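Local coordinates for Na-K-Cl cotransporter (Methanosarcina acetivorans, PDB 3G40), which forms the cytoplasmic C-terminal domain of a prokaryotic transporter that probably moves chloride together with cations across the membrane, at residues 79-84 / 106-111; 235-240 / 258-263. All blocks are in the same frame, centred on the assembly; numbering follows the deposited sequence.

Contact 1: 79-84 / 106-111; sequences GVFSSW and SFFRPS
Beside Phe81, whose ring meets that of Phe108 across this contact, Ser82 OG is gripped twice, by hydrogen bonds with Val50 O and with the hydroxyl of Ser72. These fasten strand 81-86, outermost in the chain's sheet, to its neighbour 49-54 and to helix 64-77. CB of Ser82 points away from 106-111, while CB of Phe81 points toward it. Phe81 CD1 comes 3.5 Å from CE2 of Phe108, and Phe81 CB lies 3.7 Å from Phe108 CZ; it is the far end of the Phe108 ring that does the touching. Both rings swing to the backbone-N side of their residues, CG anti to the carbonyl carbon (chi1 -65° and -73°), and the side chains cross at about a right angle. The ring planes are inclined at 38° with centroids 5.3 Å apart, an oblique pair. The side chains of Phe81 and Phe108 both also touch Ser49 of strand 49-54. Within the loop, Phe107 CD2 sits 3.8 Å above the plane of the Phe108 ring, over its centre, covering one face. With no hydrogen bond between the segments and 97 Å² buried, the meeting is a small apolar one at the surface, in which two phenylalanines bring the loop before strand 112-116 against the edge strand.

Contact 2: 235-240 / 258-263; sequences NPIKSS and LDLARH
This is a small apolar contact at the surface, in which the loop between strands 228-232 and 247-251 leans on the first turns of helix 258-268. Ile237 and Leu260 carry it, and their side chains cross at about a right angle. CD2 of Leu260 is the atom at the centre: it lies 3.5 Å from Ile237 CG1, tighter than an ordinary carbon-carbon contact, and 3.6 Å from Ile237 CD1. The other leucine methyl, CD1, reaches the same isoleucine end, at 3.7 Å from Ile237 CD1. Leu260 holds its first torsion at -146°, away from any staggered position, which together with the close CG1 approach suggests slight strain. Ile237 sends CG1 to the backbone-N side, anti to the carbonyl carbon (chi1 -57°), and so brings the branch ending in CD1 to the leucine methyls. One turn along, His263 turns its ring edge to the loop, but NE2 stays 4.4 Å from Ile237 O, too far for a hydrogen bond. The loop's own turn is held by Ser239 N donating to Asn235 O at 2.9 Å. Further down the helix, Lys267 NZ adds polar ties, bonding Pro236 O and Ser239 O. Elsewhere on the helix, Asp259 OD1 and Arg262 NH1 form a salt bridge of 3.2 Å, though as a hydrogen bond it is weak, and each residue also pairs with a second charge, Arg121 and Asp124 respectively. The arrangement belongs to the alpha/beta fold of this domain: helix 258-268 makes the beta-alpha-beta crossover between the adjacent parallel strands 247-251 and 271-276, and the loop arriving from edge strand 228-232 packs against it.

Contacts 1 and 2 do not touch: their centres are 33 Å apart and their nearest atoms about 18 Å. They lie on opposite sides of the chain's centre, each with its own centre about 17 Å from it. Along the chain they follow in series, contact 1 within the first cation-chloride cotransporter family region and contact 2 within the second. The two end strands of the ten-stranded sheet are involved in turn, since contact 1 includes part of strand 81-86 and the loop of contact 2 follows strand 228-232. In both, an apolar side-chain pair brings a loop against a strand or helix, with no hydrogen bond between the two segments; in contact 2 Lys267 adds polar ties.

Contact 1: 79-84 / 106-111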
loop_
_atom_site.group_PDB
_atom_site.type_symbol
_atom_site.label_atom_id
_atom_site.label_comp_id
_atom_site.label_asym_id
_atom_site.label_seq_id
_atom_site.Cartn_x
_atom_site.Cartn_y
_atom_site.Cartn_z
ATOM N N GLY A 79 0.245 -8.053 -17.240
ATOM C CA GLY A 79 -0.853 -8.807 -17.820
ATOM C C GLY A 79 -2.155 -8.054 -18.039
ATOM O O GLY A 79 -3.223 -8.664 -18.171
ATOM N N VAL A 80 -2.071 -6.730 -18.088
ATOM C CA VAL A 80 -3.254 -5.891 -18.292
ATOM C C VAL A 80 -3.010 -5.008 -19.529
ATOM O O VAL A 80 -1.919 -4.489 -19.718
ATOM C CB VAL A 80 -3.531 -5.054 -17.048
ATOM C CG1 VAL A 80 -4.618 -4.029 -17.290
ATOM C CG2 VAL A 80 -3.943 -6.015 -15.855
ATOM N N PHE A 81 -4.007 -4.876 -20.393
ATOM C CA PHE A 81 -3.831 -4.020 -21.575
ATOM C C PHE A 81 -3.801 -2.563 -21.129
ATOM O O PHE A 81 -4.432 -2.200 -20.130
ATOM C CB PHE A 81 -4.965 -4.257 -22.559
ATOM C CG PHE A 81 -4.980 -5.637 -23.136
ATOM C CD1 PHE A 81 -6.045 -6.500 -22.882
ATOM C CD2 PHE A 81 -3.927 -6.081 -23.928
ATOM C CE1 PHE A 81 -6.065 -7.773 -23.416
ATOM C CE2 PHE A 81 -3.935 -7.356 -24.467
ATOM C CZ PHE A 81 -5.007 -8.206 -24.217
ATOM N N SER A 82 -3.073 -1.715 -21.858
ATOM C CA SER A 82 -2.957 -0.347 -21.415
ATOM C C SER A 82 -2.618 0.624 -22.542
ATOM O O SER A 82 -1.969 0.263 -23.531
ATOM C CB SER A 82 -1.886 -0.234 -20.326
ATOM O OG SER A 82 -1.961 1.031 -19.703
ATOM N N SER A 83 -3.050 1.860 -22.363
ATOM C CA SER A 83 -2.687 2.933 -23.282
ATOM C C SER A 83 -2.612 4.213 -22.453
ATOM O O SER A 83 -2.996 4.228 -21.284
ATOM C CB SER A 83 -3.743 3.054 -24.383
ATOM O OG SER A 83 -5.024 3.285 -23.821
ATOM N N TRP A 84 -2.093 5.283 -23.037
ATOM C CA TRP A 84 -1.979 6.518 -22.297
ATOM C C TRP A 84 -2.133 7.671 -23.277
ATOM O O TRP A 84 -1.867 7.535 -24.473
ATOM C CB TRP A 84 -0.617 6.597 -21.580
ATOM C CG TRP A 84 0.545 6.575 -22.523
ATOM C CD1 TRP A 84 1.176 5.474 -23.025
ATOM C CD2 TRP A 84 1.215 7.717 -23.088
ATOM N NE1 TRP A 84 2.188 5.862 -23.879
ATOM C CE2 TRP A 84 2.234 7.229 -23.932
ATOM C CE3 TRP A 84 1.043 9.097 -22.966
ATOM C CZ2 TRP A 84 3.094 8.082 -24.654
ATOM C CZ3 TRP A 84 1.896 9.948 -23.696
ATOM C CH2 TRP A 84 2.909 9.429 -24.513
ATOM N N SER A 106 -14.026 3.060 -29.374
ATOM C CA SER A 106 -12.719 2.444 -29.184
ATOM C C SER A 106 -12.857 0.938 -28.952
ATOM O O SER A 106 -13.922 0.455 -28.560
ATOM C CB SER A 106 -11.981 3.100 -28.007
ATOM O OG SER A 106 -12.671 2.869 -26.789
ATOM N N PHE A 107 -11.785 0.197 -29.191
ATOM C CA PHE A 107 -11.861 -1.244 -29.051
ATOM C C PHE A 107 -12.165 -1.667 -27.627
ATOM O O PHE A 107 -13.030 -2.506 -27.398
ATOM C CB PHE A 107 -10.588 -1.952 -29.512
ATOM C CG PHE A 107 -10.671 -3.443 -29.363
ATOM C CD1 PHE A 107 -11.227 -4.221 -30.369
ATOM C CD2 PHE A 107 -10.252 -4.059 -28.196
ATOM C CE1 PHE A 107 -11.336 -5.589 -30.224
ATOM C CE2 PHE A 107 -10.362 -5.429 -28.040
ATOM C CZ PHE A 107 -10.906 -6.197 -29.054
ATOM N N PHE A 108 -11.450 -1.105 -26.663
ATOM C CA PHE A 108 -11.579 -1.648 -25.320
ATOM C C PHE A 108 -12.947 -1.370 -24.719
ATOM O O PHE A 108 -13.255 -0.264 -24.283
ATOM C CB PHE A 108 -10.367 -1.333 -24.442
ATOM C CG PHE A 108 -9.166 -2.144 -24.826
ATOM C CD1 PHE A 108 -8.200 -1.626 -25.673
ATOM C CD2 PHE A 108 -9.055 -3.469 -24.412
ATOM C CE1 PHE A 108 -7.117 -2.390 -26.065
ATOM C CE2 PHE A 108 -7.976 -4.242 -24.802
ATOM C CZ PHE A 108 -7.005 -3.706 -25.625
ATOM N N ARG A 109 -13.744 -2.438 -24.761
ATOM C CA ARG A 109 -15.193 -2.490 -24.541
ATOM C C ARG A 109 -15.755 -1.571 -23.446
ATOM O O ARG A 109 -15.118 -0.576 -23.101
ATOM C CB ARG A 109 -15.578 -3.959 -24.329
ATOM C CG ARG A 109 -15.494 -4.776 -25.613
ATOM C CD ARG A 109 -14.680 -6.051 -25.439
ATOM N NE ARG A 109 -13.345 -5.789 -24.905
ATOM C CZ ARG A 109 -12.306 -6.606 -25.053
ATOM N NH1 ARG A 109 -12.433 -7.736 -25.737
ATOM N NH2 ARG A 109 -11.134 -6.288 -24.525
ATOM N N PRO A 110 -16.965 -1.871 -22.920
ATOM C CA PRO A 110 -17.481 -0.989 -21.872
ATOM C C PRO A 110 -16.369 -0.416 -21.000
ATOM O O PRO A 110 -15.446 -1.135 -20.606
ATOM C CB PRO A 110 -18.377 -1.924 -21.059
ATOM C CG PRO A 110 -18.938 -2.853 -22.087
ATOM C CD PRO A 110 -17.926 -2.948 -23.221
ATOM N N SER A 111 -16.447 0.882 -20.733
ATOM C CA SER A 111 -15.438 1.561 -19.941
ATOM C C SER A 111 -15.994 1.884 -18.562
ATOM O O SER A 111 -17.197 2.013 -18.401
ATOM C CB SER A 111 -14.985 2.839 -20.641
ATOM O OG SER A 111 -14.128 2.530 -21.731
#

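Contact 2: 235-240 / 258-263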
loop_
_atom_site.group_PDB
_atom_site.type_symbol
_atom_site.label_atom_id
_atom_site.label_comp_id
_atom_site.label_asym_id
_atom_site.label_seq_id
_atom_site.Cartn_x
_atom_site.Cartn_y
_atom_site.Cartn_z
ATOM N N ASN A 235 -28.447 0.435 9.652
ATOM C CA ASN A 235 -27.790 0.968 8.470
ATOM C C ASN A 235 -26.334 1.301 8.777
ATOM O O ASN A 235 -26.019 1.747 9.880
ATOM C CB ASN A 235 -28.528 2.233 8.036
ATOM C CG ASN A 235 -28.167 2.672 6.644
ATOM O OD1 ASN A 235 -27.702 3.790 6.436
ATOM N ND2 ASN A 235 -28.380 1.796 5.676
ATOM N N PRO A 236 -25.435 1.085 7.803
ATOM C CA PRO A 236 -24.008 1.389 7.976
ATOM C C PRO A 236 -23.749 2.878 8.206
ATOM O O PRO A 236 -22.760 3.238 8.839
ATOM C CB PRO A 236 -23.386 0.970 6.634
ATOM C CG PRO A 236 -24.395 0.091 5.988
ATOM C CD PRO A 236 -25.728 0.532 6.472
ATOM N N ILE A 237 -24.614 3.732 7.673
ATOM C CA ILE A 237 -24.473 5.171 7.875
ATOM C C ILE A 237 -24.796 5.548 9.318
ATOM O O ILE A 237 -24.231 6.494 9.867
ATOM C CB ILE A 237 -25.395 5.969 6.939
ATOM C CG1 ILE A 237 -25.114 5.613 5.480
ATOM C CG2 ILE A 237 -25.223 7.464 7.163
ATOM C CD1 ILE A 237 -26.075 6.262 4.506
ATOM N N LYS A 238 -25.700 4.791 9.935
ATOM C CA LYS A 238 -26.177 5.112 11.275
ATOM C C LYS A 238 -25.360 4.450 12.381
ATOM O O LYS A 238 -25.176 5.030 13.453
ATOM C CB LYS A 238 -27.658 4.742 11.420
ATOM C CG LYS A 238 -28.605 5.634 10.628
ATOM C CD LYS A 238 -30.059 5.245 10.868
ATOM C CE LYS A 238 -31.015 6.138 10.088
ATOM N NZ LYS A 238 -32.442 5.864 10.439
ATOM N N SER A 239 -24.878 3.236 12.126
ATOM C CA SER A 239 -24.164 2.480 13.153
ATOM C C SER A 239 -22.877 3.186 13.577
ATOM O O SER A 239 -22.340 4.017 12.841
ATOM C CB SER A 239 -23.870 1.053 12.681
ATOM O OG SER A 239 -23.069 1.056 11.515
ATOM N N SER A 240 -22.392 2.858 14.769
ATOM C CA SER A 240 -21.170 3.469 15.283
ATOM C C SER A 240 -19.906 2.820 14.708
ATOM O O SER A 240 -18.875 3.476 14.560
ATOM C CB SER A 240 -21.150 3.414 16.812
ATOM O OG SER A 240 -21.537 2.131 17.276
ATOM N N LEU A 258 -20.595 12.905 -1.161
ATOM C CA LEU A 258 -19.178 12.574 -1.018
ATOM C C LEU A 258 -18.695 12.632 0.430
ATOM O O LEU A 258 -17.720 11.965 0.791
ATOM C CB LEU A 258 -18.316 13.489 -1.890
ATOM C CG LEU A 258 -18.539 13.440 -3.403
ATOM C CD1 LEU A 258 -17.422 14.174 -4.120
ATOM C CD2 LEU A 258 -18.634 12.010 -3.895
ATOM N N ASP A 259 -19.366 13.435 1.254
ATOM C CA ASP A 259 -19.015 13.516 2.672
ATOM C C ASP A 259 -19.456 12.255 3.403
ATOM O O ASP A 259 -18.805 11.803 4.343
ATOM C CB ASP A 259 -19.637 14.752 3.323
ATOM C CG ASP A 259 -18.856 16.018 3.029
ATOM O OD1 ASP A 259 -17.666 15.920 2.656
ATOM O OD2 ASP A 259 -19.434 17.116 3.176
ATOM N N LEU A 260 -20.574 11.695 2.962
ATOM C CA LEU A 260 -21.052 10.433 3.495
ATOM C C LEU A 260 -20.033 9.342 3.159
ATOM O O LEU A 260 -19.708 8.503 3.997
ATOM C CB LEU A 260 -22.414 10.107 2.894
ATOM C CG LEU A 260 -23.403 9.365 3.788
ATOM C CD1 LEU A 260 -24.809 9.460 3.213
ATOM C CD2 LEU A 260 -22.978 7.920 3.965
ATOM N N ALA A 261 -19.513 9.372 1.933
ATOM C CA ALA A 261 -18.502 8.407 1.516
ATOM C C ALA A 261 -17.266 8.515 2.402
ATOM O O ALA A 261 -16.740 7.503 2.859
ATOM C CB ALA A 261 -18.132 8.610 0.037
ATOM N N ARG A 262 -16.818 9.745 2.649
ATOM C CA ARG A 262 -15.634 9.969 3.467
ATOM C C ARG A 262 -15.878 9.472 4.881
ATOM O O ARG A 262 -15.010 8.851 5.489
ATOM C CB ARG A 262 -15.254 11.449 3.501
ATOM C CG ARG A 262 -14.643 11.976 2.214
ATOM C CD ARG A 262 -14.172 13.415 2.392
ATOM N NE ARG A 262 -13.624 13.959 1.158
ATOM C CZ ARG A 262 -14.336 14.622 0.254
ATOM N NH1 ARG A 262 -15.632 14.833 0.451
ATOM N NH2 ARG A 262 -13.750 15.079 -0.846
ATOM N N HIS A 263 -17.069 9.751 5.401
ATOM C CA HIS A 263 -17.430 9.343 6.749
ATOM C C HIS A 263 -17.414 7.827 6.917
ATOM O O HIS A 263 -17.014 7.314 7.962
ATOM C CB HIS A 263 -18.807 9.896 7.132
ATOM C CG HIS A 263 -19.295 9.421 8.466
ATOM N ND1 HIS A 263 -18.728 9.827 9.655
ATOM C CD2 HIS A 263 -20.296 8.570 8.798
ATOM C CE1 HIS A 263 -19.358 9.248 10.662
ATOM N NE2 HIS A 263 -20.314 8.481 10.168
#